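PDB 7L0A: esterase family protein from Staphylococcus aureus, which probably hydrolyses S-formylglutathione to formate and glutathione, as a serine esterase of the esterase D family. Local coordinates for residues N26-L31 with V80-V85. Residues are numbered along the deposited sequence; the frame is centred on the assembly and turned at random.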
loop_
_atom_site.group_PDB
_atom_site.type_symbol
_atom_site.label_atom_id
_atom_site.label_comp_id
_atom_site.label_asym_id
_atom_site.label_seq_id
_atom_site.Cartn_x
_atom_site.Cartn_y
_atom_site.Cartn_z
ATOM N N ASN B 26 3.875 -6.387 8.432
ATOM C CA ASN B 26 3.480 -6.441 7.027
ATOM C C ASN B 26 1.967 -6.539 6.893
ATOM O O ASN B 26 1.299 -7.218 7.684
ATOM C CB ASN B 26 4.121 -7.632 6.308
ATOM C CG ASN B 26 5.596 -7.481 6.151
ATOM O OD1 ASN B 26 6.062 -6.448 5.723
ATOM N ND2 ASN B 26 6.348 -8.518 6.470
ATOM N N LEU B 27 1.445 -5.877 5.861
ATOM C CA LEU B 27 0.045 -5.912 5.501
ATOM C C LEU B 27 -0.059 -6.262 4.018
ATOM O O LEU B 27 0.746 -5.815 3.202
ATOM C CB LEU B 27 -0.699 -4.573 5.674
ATOM C CG LEU B 27 -0.564 -3.756 6.916
ATOM C CD1 LEU B 27 -1.294 -2.415 6.704
ATOM C CD2 LEU B 27 -1.178 -4.490 8.124
ATOM N N THR B 28 -1.087 -7.017 3.663
ATOM C CA THR B 28 -1.511 -7.176 2.269
ATOM C C THR B 28 -2.842 -6.449 2.103
ATOM O O THR B 28 -3.763 -6.626 2.909
ATOM C CB THR B 28 -1.657 -8.644 1.866
ATOM O OG1 THR B 28 -0.422 -9.326 2.105
ATOM C CG2 THR B 28 -2.044 -8.770 0.363
ATOM N N VAL B 29 -2.955 -5.647 1.049
ATOM C CA VAL B 29 -4.177 -4.912 0.719
ATOM C C VAL B 29 -4.472 -5.184 -0.746
ATOM O O VAL B 29 -3.601 -5.014 -1.606
ATOM C CB VAL B 29 -4.013 -3.404 0.975
ATOM C CG1 VAL B 29 -5.222 -2.646 0.497
ATOM C CG2 VAL B 29 -3.772 -3.135 2.492
ATOM N N ILE B 30 -5.694 -5.628 -1.042
ATOM C CA ILE B 30 -6.139 -5.714 -2.435
ATOM C C ILE B 30 -7.245 -4.680 -2.593
ATOM O O ILE B 30 -8.232 -4.663 -1.825
ATOM C CB ILE B 30 -6.581 -7.125 -2.835
ATOM C CG1 ILE B 30 -7.651 -7.671 -1.945
ATOM C CG2 ILE B 30 -5.334 -8.054 -2.951
ATOM C CD1 ILE B 30 -8.064 -9.109 -2.331
ATOM N N LEU B 31 -7.048 -3.794 -3.555
ATOM C CA LEU B 31 -7.854 -2.589 -3.704
ATOM C C LEU B 31 -8.485 -2.592 -5.073
ATOM O O LEU B 31 -7.760 -2.415 -6.071
ATOM C CB LEU B 31 -6.949 -1.369 -3.540
ATOM C CG LEU B 31 -7.579 -0.015 -3.323
ATOM C CD1 LEU B 31 -8.224 0.038 -1.936
ATOM C CD2 LEU B 31 -6.542 1.074 -3.456
ATOM N N VAL B 80 -9.898 -5.794 0.430
ATOM C CA VAL B 80 -9.596 -6.704 1.540
ATOM C C VAL B 80 -8.267 -6.327 2.187
ATOM O O VAL B 80 -7.256 -6.103 1.501
ATOM C CB VAL B 80 -9.583 -8.180 1.087
ATOM C CG1 VAL B 80 -9.460 -9.101 2.318
ATOM C CG2 VAL B 80 -10.851 -8.529 0.347
ATOM N N ILE B 81 -8.270 -6.272 3.526
ATOM C CA ILE B 81 -7.106 -5.939 4.339
ATOM C C ILE B 81 -6.706 -7.205 5.076
ATOM O O ILE B 81 -7.508 -7.768 5.833
ATOM C CB ILE B 81 -7.438 -4.812 5.352
ATOM C CG1 ILE B 81 -8.303 -3.741 4.723
ATOM C CG2 ILE B 81 -6.168 -4.292 6.018
ATOM C CD1 ILE B 81 -7.615 -2.989 3.570
ATOM N N MET B 82 -5.465 -7.652 4.881
ATOM C CA MET B 82 -4.960 -8.867 5.506
ATOM C C MET B 82 -3.715 -8.514 6.308
ATOM O O MET B 82 -2.598 -8.557 5.775
ATOM C CB MET B 82 -4.671 -9.919 4.416
ATOM C CG MET B 82 -5.962 -10.521 3.825
ATOM S SD MET B 82 -5.828 -11.222 2.144
ATOM C CE MET B 82 -5.736 -9.737 1.187
ATOM N N PRO B 83 -3.844 -8.223 7.595
ATOM C CA PRO B 83 -2.656 -7.920 8.391
ATOM C C PRO B 83 -1.932 -9.162 8.851
ATOM O O PRO B 83 -2.536 -10.209 9.113
ATOM C CB PRO B 83 -3.220 -7.178 9.617
ATOM C CG PRO B 83 -4.606 -7.707 9.757
ATOM C CD PRO B 83 -5.097 -7.967 8.329
ATOM N N ASN B 84 -0.613 -9.026 8.992
ATOM C CA ASN B 84 0.139 -10.043 9.709
ATOM C C ASN B 84 -0.174 -9.970 11.204
ATOM O O ASN B 84 -0.228 -8.891 11.791
ATOM C CB ASN B 84 1.637 -9.853 9.538
ATOM C CG ASN B 84 2.437 -10.876 10.296
ATOM O OD1 ASN B 84 2.476 -12.050 9.927
ATOM N ND2 ASN B 84 3.045 -10.451 11.410
ATOM N N VAL B 85 -0.361 -11.134 11.817
ATOM C CA VAL B 85 -0.600 -11.226 13.254
ATOM C C VAL B 85 0.482 -12.111 13.871
ATOM O O VAL B 85 0.621 -13.289 13.508
ATOM C CB VAL B 85 -2.011 -11.760 13.557
ATOM C CG1 VAL B 85 -2.220 -11.844 15.047
ATOM C CG2 VAL B 85 -3.046 -10.914 12.877
#
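Ile30 holds CG1 between its backbone N and carbonyl carbon (chi1 56°), which lays the branch alongside Val80, Ile30 CG1 to Val80 CB 3.6 Å, with Ile30 CD1 reaching on to Val80 CG2. Met82 bends at chi3 (-74°), and its CE comes within 3.9 Å of Thr28 CG2, the two side chains crossing obliquely. These four share one face of an antiparallel pairing between 26-31 and 80-83. On the other face Val29 and Ile81 lie side by side, both methyls of the valine near Ile81 CD1, while Leu27 sets CD2 against Pro83 CB at 3.7 Å; Val106 of helix 99-113 covers Leu27 and Ile81.

Thr28 and Met82 exchange two backbone bonds, Thr28 N to Met82 O at 3.0 Å and Met82 N to Thr28 O at 2.8 Å; Ile30 and Val80 do likewise. Pro83, lacking an N-H, falls in a non-hydrogen-bonded pair with Leu27, where none is needed; the next bond runs from Asn84 N to Asn26 O at 2.9 Å. Thr28 OG1 is hydrogen-bonded to Glu60 O.

In this alpha/beta-hydrolase sheet, strand 24-32 lies between 9-17 and 79-83; Leu27 and Val29 bond through their backbones to 9-17, Ile81 to 49-53, and mainly apolar side chains pack on both faces.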